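Local coordinates for protein VPX (Simian immunodeficiency virus, PDB 4CC9) that recruits the host CUL4A-DDB1 ubiquitin ligase through DCAF-1 and so sends the restriction factor SAMHD1 to the proteasome for degradation, at residues B[15-20]-B[112-117]; B[44-49]-B[84-89]; B[54-59]-B[76-81]. All blocks are in the same frame, centred on the assembly; numbering follows the deposited sequence.

The three contacts follow the chain from its ends inward. Interaction 1 joins the extended N-terminal segment 15-20, before helix 25-43, to the proline-rich tail 112-117. Between them in sequence lie all three helices and both other contacts: interaction 2 ties the loop between helices 25-43 and 49-66 to helix 71-91, and interaction 3, enclosed in turn by interaction 2, packs helix 49-66 on an earlier part of helix 71-91. The centres of interactions 2 and 3 are about 13 Å apart, whereas the centre of interaction 1 lies about 34 Å from that of interaction 2 and 32 Å from that of interaction 3, on the opposite side of the chain's centre. Helical packing and zinc binding thus share one long helix.

Interaction 1. Residues B[15-20]-B[112-117]; sequences IPPGNS and PPPPPG
Two proline rings make the apolar heart of this small contact: CB of Pro17 lies 3.9 Å from CG of Pro114, and the two rings cross obliquely, carbon against carbon. Pro114 is turned toward the other segment and presents the tip of its ring rather than its backbone. The CD atom of the same ring sits 3.6 Å from the carbonyl O of Gly18, a van der Waals approach, perhaps eased by the slight polarity of a carbon bonded to nitrogen. Further along, CB of Asn19 rests 3.7 Å from the O of Pro112, and the backbones are nearest here, CA of Asn19 lying 5.1 Å from CA of Pro113.

Both partners are extended, and 112-116 keeps backbone angles close to those of a polyproline II helix throughout, which a run of prolines favours because each ring fixes its own phi near -65° and no backbone N-H is left to donate. Residues 16 to 18 adopt similar angles, so the contact is a meeting of two polyproline-like segments rather than a strand pairing. Gly18 meets the Pro114 ring through its backbone carbonyl alone.

Outside this first shell, Asn19 holds its amide group in the crowded position between the backbone N and the carbonyl carbon (chi1 68°). Its OD1 accepts a hydrogen bond from the backbone of a chain of another protein, while CB faces the carbonyl of Pro112. Pro16 O and Ser20 OG are likewise hydrogen-bonded to that chain, so the N-terminal segment has partners both on that chain and on the tail. On the tail side, Pro114 also touches Glu22 of the same chain, and Pro113 packs on an apolar side chain of the other protein.

Interaction 2. Residues B[44-49]-B[84-89]; sequences VNHLPR and KAMFMH. With ZN (zinc ion), chain F.
His46 lays its CB over one face of the His89 imidazole, 3.9 Å from the ring centroid and offset toward the rim, in a CH-pi contact. The two imidazoles themselves meet obliquely, their planes at 69°, because each is turned to offer a nitrogen to the same metal. ND1 of His46 binds the zinc ion at 2.0 Å and NE2 of His89 binds it at 2.1 Å. These two nitrogens lie 3.3 Å apart as neighbouring corners of the coordination shell, not as a hydrogen-bonded pair. His89 reaches the metal because its CG stands anti to the backbone N (chi1 174°), which carries the ring off helix 71-91 toward the loop.

Next to the two histidines, Leu47 makes the apolar part of the contact. Its CD1 methyl touches the SD of Met86 at 4.0 Å and also nears CB of Ala85, while CD2 lies 4.0 Å from CB of His89. A branched side chain suits this place, since its two methyls can reach different residues of the helix. Ala85 is small enough to let the loop come near, and the Met86 chain, bent at chi2 and chi3, swings its CE to 4.1 Å from CD2 of His46.

Cys94 and Cys96, beyond the end of the helix, complete the coordination with their sulfurs. The result is a His2Cys2 zinc site, which fastens the interhelical loop, helix 71-91 and the segment after it around a single ion.

Interaction 3. Residues B[54-59]-B[76-81]; sequences QVWRRS and YRYLCL
Helices 49-66 and 71-91 pack antiparallel here within the three-helix fold of the Vpr/Vpx family; the axes of the two segments approach to 9.8 Å at 149°. Tyr78 is the main bump. Its ring, sent across by a CG anti to the backbone N, fills the hollow between Val55, Trp56 and Ser59, and a flat aromatic fits such a slot because each side of it can be met differently. Over one face stands the edge of the Trp56 indole in an edge-to-face stack, the planes at 87° and CE3 3.5 Å above the centre of the tyrosine ring. At the ring's edge lie Ser59 OG and the backbone of Val55, whose CG1 touches CD1 of Tyr78 at 4.0 Å. The Tyr78 hydroxyl reaches beyond the hollow to a hydrogen bond with OD1 of Asn40 on helix 25-43, so this one residue links all three helices.

Leu81, one turn on, is a second, smaller bump: its CD1 sits 4.2 Å from CG1 of Val55 and also touches Ser59. Small Ser59 lets the helices close up, and its polar end turns back on its own helix, OG donating to the O of Val55 at 2.8 Å from above the carbonyl plane.

Interaction 1. Residues B[15-20]-B[112-117]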
ATOM      1  N   ILE B  15      20.447  -3.000   4.659  1.00 26.70           N
ATOM      2  CA  ILE B  15      19.146  -3.412   5.181  1.00 25.91           C
ATOM      3  C   ILE B  15      19.294  -4.682   6.016  1.00 24.30           C
ATOM      4  O   ILE B  15      20.191  -5.475   5.761  1.00 26.33           O
ATOM      5  CB  ILE B  15      18.129  -3.666   4.049  1.00 28.05           C
ATOM      6  CG1 ILE B  15      18.761  -4.520   2.946  1.00 36.47           C
ATOM      7  CG2 ILE B  15      17.623  -2.365   3.482  1.00 21.50           C
ATOM      8  CD1 ILE B  15      17.745  -5.084   1.978  1.00 38.52           C
ATOM      9  N   PRO B  16      18.405  -4.888   7.007  1.00 23.28           N
ATOM     10  CA  PRO B  16      18.478  -6.094   7.845  1.00 20.32           C
ATOM     11  C   PRO B  16      18.248  -7.342   7.010  1.00 20.34           C
ATOM     12  O   PRO B  16      17.602  -7.265   5.973  1.00 25.30           O
ATOM     13  CB  PRO B  16      17.286  -5.943   8.798  1.00 22.07           C
ATOM     14  CG  PRO B  16      16.838  -4.529   8.678  1.00 28.99           C
ATOM     15  CD  PRO B  16      17.228  -4.057   7.322  1.00 22.94           C
ATOM     16  N   PRO B  17      18.778  -8.485   7.453  1.00 26.66           N
ATOM     17  CA  PRO B  17      18.482  -9.739   6.747  1.00 27.89           C
ATOM     18  C   PRO B  17      17.019 -10.131   6.900  1.00 26.28           C
ATOM     19  O   PRO B  17      16.415  -9.838   7.937  1.00 24.31           O
ATOM     20  CB  PRO B  17      19.379 -10.772   7.449  1.00 30.50           C
ATOM     21  CG  PRO B  17      19.848 -10.113   8.732  1.00 25.38           C
ATOM     22  CD  PRO B  17      19.806  -8.641   8.500  1.00 25.97           C
ATOM     23  N   GLY B  18      16.463 -10.782   5.879  1.00 22.11           N
ATOM     24  CA  GLY B  18      15.083 -11.221   5.908  1.00 17.50           C
ATOM     25  C   GLY B  18      14.744 -12.222   6.996  1.00 16.46           C
ATOM     26  O   GLY B  18      15.586 -13.023   7.397  1.00 26.09           O
ATOM     27  N   ASN B  19      13.495 -12.201   7.457  1.00 19.34           N
ATOM     28  CA  ASN B  19      13.037 -13.155   8.466  1.00 22.24           C
ATOM     29  C   ASN B  19      12.067 -14.230   7.937  1.00 26.14           C
ATOM     30  O   ASN B  19      11.675 -15.142   8.689  1.00 25.81           O
ATOM     31  CB  ASN B  19      12.401 -12.413   9.646  1.00 16.92           C
ATOM     32  CG  ASN B  19      11.092 -11.723   9.272  1.00 22.04           C
ATOM     33  OD1 ASN B  19      10.599 -11.831   8.145  1.00 32.88           O
ATOM     34  ND2 ASN B  19      10.508 -11.044  10.228  1.00 17.01           N
ATOM     35  N   SER B  20      11.679 -14.125   6.663  1.00 17.76           N
ATOM     36  CA  SER B  20      10.708 -15.074   6.086  1.00 22.43           C
ATOM     37  C   SER B  20      11.200 -16.515   6.174  1.00 22.19           C
ATOM     38  O   SER B  20      10.426 -17.437   6.477  1.00 23.96           O
ATOM     39  CB  SER B  20      10.381 -14.732   4.626  1.00 18.32           C
ATOM     40  OG  SER B  20       9.734 -13.479   4.521  1.00 24.09           O
ATOM     41  N   PRO B 112      11.217 -14.768  14.260  1.00 26.55           N
ATOM     42  CA  PRO B 112      12.337 -13.970  14.777  1.00 24.11           C
ATOM     43  C   PRO B 112      13.359 -13.625  13.690  1.00 25.30           C
ATOM     44  O   PRO B 112      13.436 -14.326  12.680  1.00 27.61           O
ATOM     45  CB  PRO B 112      13.018 -14.922  15.786  1.00 23.33           C
ATOM     46  CG  PRO B 112      12.128 -16.144  15.896  1.00 28.37           C
ATOM     47  CD  PRO B 112      11.349 -16.194  14.613  1.00 27.27           C
ATOM     48  N   PRO B 113      14.173 -12.582  13.916  1.00 22.32           N
ATOM     49  CA  PRO B 113      15.293 -12.362  12.995  1.00 16.37           C
ATOM     50  C   PRO B 113      16.224 -13.574  13.030  1.00 20.89           C
ATOM     51  O   PRO B 113      16.272 -14.283  14.037  1.00 24.58           O
ATOM     52  CB  PRO B 113      16.043 -11.171  13.611  1.00 16.23           C
ATOM     53  CG  PRO B 113      15.176 -10.632  14.702  1.00 27.09           C
ATOM     54  CD  PRO B 113      14.251 -11.736  15.121  1.00 26.45           C
ATOM     55  N   PRO B 114      16.962 -13.815  11.944  1.00 18.19           N
ATOM     56  CA  PRO B 114      18.016 -14.830  12.036  1.00 21.62           C
ATOM     57  C   PRO B 114      19.112 -14.296  12.970  1.00 25.43           C
ATOM     58  O   PRO B 114      19.148 -13.080  13.207  1.00 17.36           O
ATOM     59  CB  PRO B 114      18.538 -14.914  10.599  1.00 15.48           C
ATOM     60  CG  PRO B 114      18.307 -13.534  10.041  1.00 20.86           C
ATOM     61  CD  PRO B 114      17.023 -13.040  10.686  1.00 20.49           C
ATOM     62  N   PRO B 115      19.965 -15.178  13.520  1.00 22.93           N
ATOM     63  CA  PRO B 115      20.996 -14.649  14.431  1.00 29.13           C
ATOM     64  C   PRO B 115      22.017 -13.817  13.663  1.00 33.62           C
ATOM     65  O   PRO B 115      22.489 -14.260  12.609  1.00 32.75           O
ATOM     66  CB  PRO B 115      21.645 -15.908  15.049  1.00 22.61           C
ATOM     67  CG  PRO B 115      21.160 -17.078  14.217  1.00 25.65           C
ATOM     68  CD  PRO B 115      19.912 -16.650  13.490  1.00 21.77           C
ATOM     69  N   PRO B 116      22.328 -12.610  14.167  1.00 33.78           N
ATOM     70  CA  PRO B 116      23.178 -11.678  13.412  1.00 27.58           C
ATOM     71  C   PRO B 116      24.548 -12.264  13.110  1.00 28.71           C
ATOM     72  O   PRO B 116      25.160 -12.918  13.974  1.00 25.94           O
ATOM     73  CB  PRO B 116      23.306 -10.479  14.355  1.00 27.03           C
ATOM     74  CG  PRO B 116      22.062 -10.533  15.192  1.00 31.05           C
ATOM     75  CD  PRO B 116      21.798 -12.005  15.402  1.00 34.14           C
ATOM     76  N   GLY B 117      25.019 -12.041  11.884  1.00 28.00           N
ATOM     77  CA  GLY B 117      26.280 -12.607  11.429  1.00 28.27           C
ATOM     78  C   GLY B 117      26.161 -13.953  10.729  1.00 37.41           C
ATOM     79  O   GLY B 117      27.096 -14.375  10.044  1.00 44.59           O
TER

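Interaction 2. Residues B[44-49]-B[84-89]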
ATOM      1  N   VAL B  44     -16.975 -13.142   3.456  1.00 30.05           N
ATOM      2  CA  VAL B  44     -18.425 -13.243   3.272  1.00 32.04           C
ATOM      3  C   VAL B  44     -19.160 -12.003   3.798  1.00 41.33           C
ATOM      4  O   VAL B  44     -20.332 -11.820   3.507  1.00 49.97           O
ATOM      5  CB  VAL B  44     -19.049 -14.550   3.861  1.00 25.73           C
ATOM      6  CG1 VAL B  44     -18.683 -15.766   3.015  1.00 25.09           C
ATOM      7  CG2 VAL B  44     -18.638 -14.763   5.317  1.00 24.26           C
ATOM      8  N   ASN B  45     -18.470 -11.146   4.547  1.00 44.02           N
ATOM      9  CA  ASN B  45     -19.055  -9.872   4.971  1.00 39.35           C
ATOM     10  C   ASN B  45     -18.794  -8.722   3.994  1.00 40.19           C
ATOM     11  O   ASN B  45     -19.194  -7.591   4.252  1.00 47.97           O
ATOM     12  CB  ASN B  45     -18.530  -9.466   6.352  1.00 37.80           C
ATOM     13  CG  ASN B  45     -18.859 -10.485   7.428  1.00 47.91           C
ATOM     14  OD1 ASN B  45     -19.865 -11.185   7.346  1.00 53.92           O
ATOM     15  ND2 ASN B  45     -18.009 -10.566   8.449  1.00 47.82           N
ATOM     16  N   HIS B  46     -18.118  -9.002   2.880  1.00 33.85           N
ATOM     17  CA  HIS B  46     -17.752  -7.951   1.929  1.00 26.81           C
ATOM     18  C   HIS B  46     -18.053  -8.349   0.493  1.00 32.60           C
ATOM     19  O   HIS B  46     -18.435  -7.515  -0.322  1.00 38.89           O
ATOM     20  CB  HIS B  46     -16.259  -7.616   2.032  1.00 20.67           C
ATOM     21  CG  HIS B  46     -15.849  -7.081   3.367  1.00 33.41           C
ATOM     22  ND1 HIS B  46     -15.880  -5.733   3.672  1.00 40.40           N
ATOM     23  CD2 HIS B  46     -15.392  -7.708   4.474  1.00 36.40           C
ATOM     24  CE1 HIS B  46     -15.462  -5.556   4.911  1.00 40.98           C
ATOM     25  NE2 HIS B  46     -15.161  -6.736   5.421  1.00 44.39           N
ATOM     26  N   LEU B  47     -17.850  -9.624   0.176  1.00 29.60           N
ATOM     27  CA  LEU B  47     -17.984 -10.093  -1.196  1.00 26.85           C
ATOM     28  C   LEU B  47     -19.205 -10.988  -1.282  1.00 27.55           C
ATOM     29  O   LEU B  47     -19.588 -11.601  -0.281  1.00 28.28           O
ATOM     30  CB  LEU B  47     -16.727 -10.866  -1.622  1.00 27.14           C
ATOM     31  CG  LEU B  47     -15.385 -10.174  -1.348  1.00 30.70           C
ATOM     32  CD1 LEU B  47     -14.229 -11.049  -1.755  1.00 30.40           C
ATOM     33  CD2 LEU B  47     -15.303  -8.831  -2.067  1.00 29.56           C
ATOM     34  N   PRO B  48     -19.834 -11.056  -2.469  1.00 30.49           N
ATOM     35  CA  PRO B  48     -20.960 -11.984  -2.655  1.00 32.96           C
ATOM     36  C   PRO B  48     -20.542 -13.429  -2.402  1.00 37.41           C
ATOM     37  O   PRO B  48     -19.569 -13.910  -2.992  1.00 41.58           O
ATOM     38  CB  PRO B  48     -21.372 -11.777  -4.124  1.00 33.07           C
ATOM     39  CG  PRO B  48     -20.323 -10.890  -4.751  1.00 29.41           C
ATOM     40  CD  PRO B  48     -19.629 -10.170  -3.630  1.00 29.96           C
ATOM     41  N   ARG B  49     -21.280 -14.096  -1.517  1.00 40.13           N
ATOM     42  CA  ARG B  49     -21.006 -15.470  -1.114  1.00 40.98           C
ATOM     43  C   ARG B  49     -20.819 -16.421  -2.290  1.00 44.32           C
ATOM     44  O   ARG B  49     -19.992 -17.329  -2.234  1.00 52.28           O
ATOM     45  CB  ARG B  49     -22.134 -15.978  -0.219  1.00 38.17           C
ATOM     46  CG  ARG B  49     -21.766 -17.159   0.669  1.00 39.90           C
ATOM     47  CD  ARG B  49     -22.876 -17.435   1.661  1.00 40.77           C
ATOM     48  NE  ARG B  49     -23.192 -18.857   1.752  1.00 51.89           N
ATOM     49  CZ  ARG B  49     -22.778 -19.645   2.740  1.00 58.55           C
ATOM     50  NH1 ARG B  49     -22.037 -19.139   3.720  1.00 56.37           N
ATOM     51  NH2 ARG B  49     -23.109 -20.932   2.752  1.00 58.60           N
ATOM     52  N   LYS B  84      -6.267 -10.868  -3.346  1.00 12.66           N
ATOM     53  CA  LYS B  84      -6.337  -9.802  -4.356  1.00 12.92           C
ATOM     54  C   LYS B  84      -7.741  -9.229  -4.495  1.00 19.21           C
ATOM     55  O   LYS B  84      -7.904  -8.017  -4.650  1.00 19.87           O
ATOM     56  CB  LYS B  84      -5.788 -10.267  -5.715  1.00 13.81           C
ATOM     57  CG  LYS B  84      -4.278 -10.471  -5.685  1.00 12.26           C
ATOM     58  CD  LYS B  84      -3.731 -11.148  -6.925  1.00 13.28           C
ATOM     59  CE  LYS B  84      -2.355 -11.761  -6.599  1.00 17.11           C
ATOM     60  NZ  LYS B  84      -1.607 -12.241  -7.788  1.00 27.27           N
ATOM     61  N   ALA B  85      -8.750 -10.097  -4.427  1.00 19.80           N
ATOM     62  CA  ALA B  85     -10.138  -9.643  -4.450  1.00 20.25           C
ATOM     63  C   ALA B  85     -10.400  -8.711  -3.265  1.00 20.80           C
ATOM     64  O   ALA B  85     -11.030  -7.661  -3.417  1.00 21.48           O
ATOM     65  CB  ALA B  85     -11.113 -10.841  -4.426  1.00  5.80           C
ATOM     66  N   MET B  86      -9.899  -9.079  -2.089  1.00 15.53           N
ATOM     67  CA  MET B  86     -10.125  -8.260  -0.892  1.00 13.85           C
ATOM     68  C   MET B  86      -9.407  -6.923  -1.012  1.00 22.12           C
ATOM     69  O   MET B  86      -9.953  -5.889  -0.629  1.00 20.83           O
ATOM     70  CB  MET B  86      -9.669  -8.986   0.376  1.00 13.60           C
ATOM     71  CG  MET B  86     -10.587 -10.116   0.788  1.00 19.04           C
ATOM     72  SD  MET B  86     -12.203  -9.491   1.292  1.00 44.99           S
ATOM     73  CE  MET B  86     -11.763  -8.640   2.814  1.00 37.30           C
ATOM     74  N   PHE B  87      -8.190  -6.954  -1.557  1.00 17.68           N
ATOM     75  CA  PHE B  87      -7.424  -5.735  -1.813  1.00 14.63           C
ATOM     76  C   PHE B  87      -8.222  -4.792  -2.712  1.00 20.55           C
ATOM     77  O   PHE B  87      -8.305  -3.596  -2.452  1.00 18.32           O
ATOM     78  CB  PHE B  87      -6.086  -6.094  -2.469  1.00 11.74           C
ATOM     79  CG  PHE B  87      -5.299  -4.911  -2.996  1.00  5.49           C
ATOM     80  CD1 PHE B  87      -4.454  -4.181  -2.160  1.00 15.85           C
ATOM     81  CD2 PHE B  87      -5.359  -4.567  -4.339  1.00 14.70           C
ATOM     82  CE1 PHE B  87      -3.689  -3.093  -2.652  1.00 10.05           C
ATOM     83  CE2 PHE B  87      -4.600  -3.492  -4.851  1.00 14.59           C
ATOM     84  CZ  PHE B  87      -3.761  -2.757  -4.003  1.00 16.95           C
ATOM     85  N   MET B  88      -8.802  -5.324  -3.779  1.00 24.41           N
ATOM     86  CA  MET B  88      -9.571  -4.478  -4.682  1.00 27.66           C
ATOM     87  C   MET B  88     -10.804  -3.895  -3.983  1.00 29.76           C
ATOM     88  O   MET B  88     -11.132  -2.720  -4.162  1.00 29.65           O
ATOM     89  CB  MET B  88      -9.957  -5.246  -5.949  1.00 21.99           C
ATOM     90  CG  MET B  88      -8.760  -5.480  -6.885  1.00 29.51           C
ATOM     91  SD  MET B  88      -9.145  -6.349  -8.426  1.00 34.19           S
ATOM     92  CE  MET B  88      -9.548  -7.979  -7.809  1.00 49.50           C
ATOM     93  N   HIS B  89     -11.464  -4.701  -3.157  1.00 20.18           N
ATOM     94  CA  HIS B  89     -12.661  -4.225  -2.457  1.00 26.63           C
ATOM     95  C   HIS B  89     -12.346  -3.080  -1.495  1.00 29.14           C
ATOM     96  O   HIS B  89     -13.081  -2.097  -1.431  1.00 35.78           O
ATOM     97  CB  HIS B  89     -13.350  -5.370  -1.709  1.00 21.27           C
ATOM     98  CG  HIS B  89     -14.502  -4.933  -0.860  1.00 24.79           C
ATOM     99  ND1 HIS B  89     -15.773  -4.744  -1.370  1.00 33.20           N
ATOM    100  CD2 HIS B  89     -14.580  -4.660   0.459  1.00 28.42           C
ATOM    101  CE1 HIS B  89     -16.581  -4.370  -0.395  1.00 30.43           C
ATOM    102  NE2 HIS B  89     -15.887  -4.306   0.726  1.00 34.77           N
TER
HETATM  103 ZN    ZN F1112     -16.668  -4.225   2.636  1.00 43.85          ZN

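Interaction 3. Residues B[54-59]-B[76-81]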
ATOM      1  N   GLN B  54     -17.599 -19.997  -5.952  1.00 28.33           N
ATOM      2  CA  GLN B  54     -17.208 -20.247  -7.335  1.00 27.90           C
ATOM      3  C   GLN B  54     -15.683 -20.269  -7.553  1.00 29.09           C
ATOM      4  O   GLN B  54     -15.161 -21.130  -8.269  1.00 30.07           O
ATOM      5  CB  GLN B  54     -17.875 -19.235  -8.255  1.00 21.06           C
ATOM      6  CG  GLN B  54     -18.091 -19.742  -9.656  1.00 33.38           C
ATOM      7  N   VAL B  55     -14.969 -19.341  -6.926  1.00 22.96           N
ATOM      8  CA  VAL B  55     -13.521 -19.311  -7.084  1.00 23.23           C
ATOM      9  C   VAL B  55     -12.885 -20.509  -6.378  1.00 21.16           C
ATOM     10  O   VAL B  55     -11.919 -21.096  -6.874  1.00 18.92           O
ATOM     11  CB  VAL B  55     -12.907 -17.991  -6.570  1.00 25.12           C
ATOM     12  CG1 VAL B  55     -11.400 -18.054  -6.652  1.00 17.40           C
ATOM     13  CG2 VAL B  55     -13.444 -16.797  -7.377  1.00 18.03           C
ATOM     14  N   TRP B  56     -13.443 -20.895  -5.237  1.00 15.04           N
ATOM     15  CA  TRP B  56     -12.938 -22.079  -4.538  1.00 22.81           C
ATOM     16  C   TRP B  56     -13.072 -23.345  -5.393  1.00 21.47           C
ATOM     17  O   TRP B  56     -12.089 -24.060  -5.621  1.00 19.39           O
ATOM     18  CB  TRP B  56     -13.639 -22.276  -3.193  1.00 12.41           C
ATOM     19  CG  TRP B  56     -13.317 -23.613  -2.607  1.00 33.66           C
ATOM     20  CD1 TRP B  56     -14.122 -24.727  -2.600  1.00 25.53           C
ATOM     21  CD2 TRP B  56     -12.089 -24.002  -1.967  1.00 32.04           C
ATOM     22  NE1 TRP B  56     -13.473 -25.771  -1.978  1.00 26.79           N
ATOM     23  CE2 TRP B  56     -12.224 -25.360  -1.587  1.00 27.81           C
ATOM     24  CE3 TRP B  56     -10.895 -23.328  -1.663  1.00 24.97           C
ATOM     25  CZ2 TRP B  56     -11.204 -26.063  -0.929  1.00 19.61           C
ATOM     26  CZ3 TRP B  56      -9.886 -24.023  -1.004  1.00 22.30           C
ATOM     27  CH2 TRP B  56     -10.048 -25.379  -0.638  1.00 19.77           C
ATOM     28  N   ARG B  57     -14.284 -23.604  -5.880  1.00 21.12           N
ATOM     29  CA  ARG B  57     -14.550 -24.809  -6.665  1.00 23.71           C
ATOM     30  C   ARG B  57     -13.777 -24.853  -7.979  1.00 25.83           C
ATOM     31  O   ARG B  57     -13.311 -25.919  -8.394  1.00 17.41           O
ATOM     32  CB  ARG B  57     -16.038 -24.931  -6.964  1.00 20.38           C
ATOM     33  CG  ARG B  57     -16.935 -24.962  -5.736  1.00 19.59           C
ATOM     34  CD  ARG B  57     -18.401 -24.844  -6.172  1.00 26.45           C
ATOM     35  NE  ARG B  57     -19.194 -25.828  -5.470  1.00 34.81           N
ATOM     36  CZ  ARG B  57     -19.568 -26.984  -5.987  1.00 33.38           C
ATOM     37  NH1 ARG B  57     -19.267 -27.280  -7.238  1.00 41.02           N
ATOM     38  NH2 ARG B  57     -20.259 -27.833  -5.250  1.00 37.11           N
ATOM     39  N   ARG B  58     -13.642 -23.707  -8.647  1.00 25.11           N
ATOM     40  CA  ARG B  58     -12.898 -23.699  -9.905  1.00 30.23           C
ATOM     41  C   ARG B  58     -11.398 -23.896  -9.673  1.00 28.68           C
ATOM     42  O   ARG B  58     -10.759 -24.652 -10.396  1.00 31.62           O
ATOM     43  CB  ARG B  58     -13.198 -22.444 -10.730  1.00 33.02           C
ATOM     44  CG  ARG B  58     -14.665 -22.353 -11.116  1.00 44.84           C
ATOM     45  CD  ARG B  58     -15.000 -21.041 -11.806  1.00 58.92           C
ATOM     46  NE  ARG B  58     -14.573 -21.052 -13.203  1.00 70.90           N
ATOM     47  CZ  ARG B  58     -13.661 -20.234 -13.715  1.00 71.77           C
ATOM     48  NH1 ARG B  58     -13.082 -19.318 -12.951  1.00 68.05           N
ATOM     49  NH2 ARG B  58     -13.336 -20.328 -14.998  1.00 74.56           N
ATOM     50  N   SER B  59     -10.855 -23.240  -8.649  1.00 25.98           N
ATOM     51  CA  SER B  59      -9.463 -23.436  -8.266  1.00 18.99           C
ATOM     52  C   SER B  59      -9.204 -24.910  -8.000  1.00 23.25           C
ATOM     53  O   SER B  59      -8.186 -25.452  -8.429  1.00 27.55           O
ATOM     54  CB  SER B  59      -9.130 -22.637  -7.000  1.00 21.46           C
ATOM     55  OG  SER B  59      -9.164 -21.243  -7.237  1.00 25.04           O
ATOM     56  N   TYR B  76      -3.112 -22.641  -1.623  1.00 19.29           N
ATOM     57  CA  TYR B  76      -2.291 -21.440  -1.699  1.00 10.59           C
ATOM     58  C   TYR B  76      -2.615 -20.574  -2.925  1.00 21.84           C
ATOM     59  O   TYR B  76      -2.735 -19.341  -2.802  1.00 17.50           O
ATOM     60  CB  TYR B  76      -0.811 -21.808  -1.660  1.00 10.35           C
ATOM     61  CG  TYR B  76       0.115 -20.616  -1.732  1.00 13.13           C
ATOM     62  CD1 TYR B  76       0.436 -19.892  -0.594  1.00 13.69           C
ATOM     63  CD2 TYR B  76       0.669 -20.216  -2.945  1.00 12.66           C
ATOM     64  CE1 TYR B  76       1.288 -18.795  -0.664  1.00 26.66           C
ATOM     65  CE2 TYR B  76       1.521 -19.121  -3.023  1.00 18.59           C
ATOM     66  CZ  TYR B  76       1.831 -18.419  -1.884  1.00 26.44           C
ATOM     67  OH  TYR B  76       2.680 -17.335  -1.971  1.00 29.41           O
ATOM     68  N   ARG B  77      -2.756 -21.198  -4.103  1.00 20.00           N
ATOM     69  CA  ARG B  77      -3.184 -20.431  -5.285  1.00 19.11           C
ATOM     70  C   ARG B  77      -4.553 -19.788  -5.040  1.00 19.36           C
ATOM     71  O   ARG B  77      -4.814 -18.663  -5.472  1.00 22.02           O
ATOM     72  CB  ARG B  77      -3.226 -21.289  -6.557  1.00 12.82           C
ATOM     73  CG  ARG B  77      -1.866 -21.887  -6.951  1.00 24.21           C
ATOM     74  CD  ARG B  77      -0.821 -20.803  -7.216  1.00 23.26           C
ATOM     75  NE  ARG B  77      -1.282 -19.901  -8.263  1.00 26.21           N
ATOM     76  CZ  ARG B  77      -1.019 -20.044  -9.562  1.00 32.76           C
ATOM     77  NH1 ARG B  77      -0.265 -21.055  -9.991  1.00 26.58           N
ATOM     78  NH2 ARG B  77      -1.514 -19.166 -10.441  1.00 37.32           N
ATOM     79  N   TYR B  78      -5.420 -20.493  -4.325  1.00 12.85           N
ATOM     80  CA  TYR B  78      -6.743 -19.957  -4.049  1.00 18.69           C
ATOM     81  C   TYR B  78      -6.657 -18.740  -3.112  1.00 17.62           C
ATOM     82  O   TYR B  78      -7.306 -17.721  -3.351  1.00 19.11           O
ATOM     83  CB  TYR B  78      -7.659 -21.047  -3.463  1.00 12.88           C
ATOM     84  CG  TYR B  78      -8.899 -20.492  -2.795  1.00 12.72           C
ATOM     85  CD1 TYR B  78     -10.006 -20.119  -3.548  1.00 19.60           C
ATOM     86  CD2 TYR B  78      -8.965 -20.344  -1.414  1.00  7.01           C
ATOM     87  CE1 TYR B  78     -11.155 -19.612  -2.942  1.00 21.63           C
ATOM     88  CE2 TYR B  78     -10.106 -19.839  -0.801  1.00 16.59           C
ATOM     89  CZ  TYR B  78     -11.192 -19.474  -1.579  1.00 20.72           C
ATOM     90  OH  TYR B  78     -12.323 -18.972  -1.000  1.00 20.92           O
ATOM     91  N   LEU B  79      -5.869 -18.857  -2.045  1.00 15.56           N
ATOM     92  CA  LEU B  79      -5.705 -17.759  -1.089  1.00 18.86           C
ATOM     93  C   LEU B  79      -5.205 -16.492  -1.786  1.00 18.78           C
ATOM     94  O   LEU B  79      -5.736 -15.404  -1.548  1.00 17.24           O
ATOM     95  CB  LEU B  79      -4.750 -18.161   0.053  1.00 16.65           C
ATOM     96  CG  LEU B  79      -4.431 -17.115   1.123  1.00 18.83           C
ATOM     97  CD1 LEU B  79      -5.691 -16.664   1.835  1.00 19.57           C
ATOM     98  CD2 LEU B  79      -3.423 -17.644   2.132  1.00 17.61           C
ATOM     99  N   CYS B  80      -4.206 -16.628  -2.658  1.00 18.64           N
ATOM    100  CA  CYS B  80      -3.653 -15.449  -3.329  1.00 18.71           C
ATOM    101  C   CYS B  80      -4.716 -14.716  -4.155  1.00 21.70           C
ATOM    102  O   CYS B  80      -4.742 -13.480  -4.182  1.00 27.11           O
ATOM    103  CB  CYS B  80      -2.412 -15.805  -4.165  1.00 13.08           C
ATOM    104  SG  CYS B  80      -0.949 -16.350  -3.161  1.00 26.76           S
ATOM    105  N   LEU B  81      -5.611 -15.468  -4.792  1.00 18.09           N
ATOM    106  CA  LEU B  81      -6.708 -14.855  -5.560  1.00 24.95           C
ATOM    107  C   LEU B  81      -7.701 -14.106  -4.673  1.00 24.35           C
ATOM    108  O   LEU B  81      -8.153 -13.013  -5.032  1.00 19.53           O
ATOM    109  CB  LEU B  81      -7.461 -15.904  -6.375  1.00 25.93           C
ATOM    110  CG  LEU B  81      -6.721 -16.458  -7.589  1.00 24.65           C
ATOM    111  CD1 LEU B  81      -7.466 -17.658  -8.143  1.00 17.36           C
ATOM    112  CD2 LEU B  81      -6.551 -15.372  -8.668  1.00 20.86           C
TER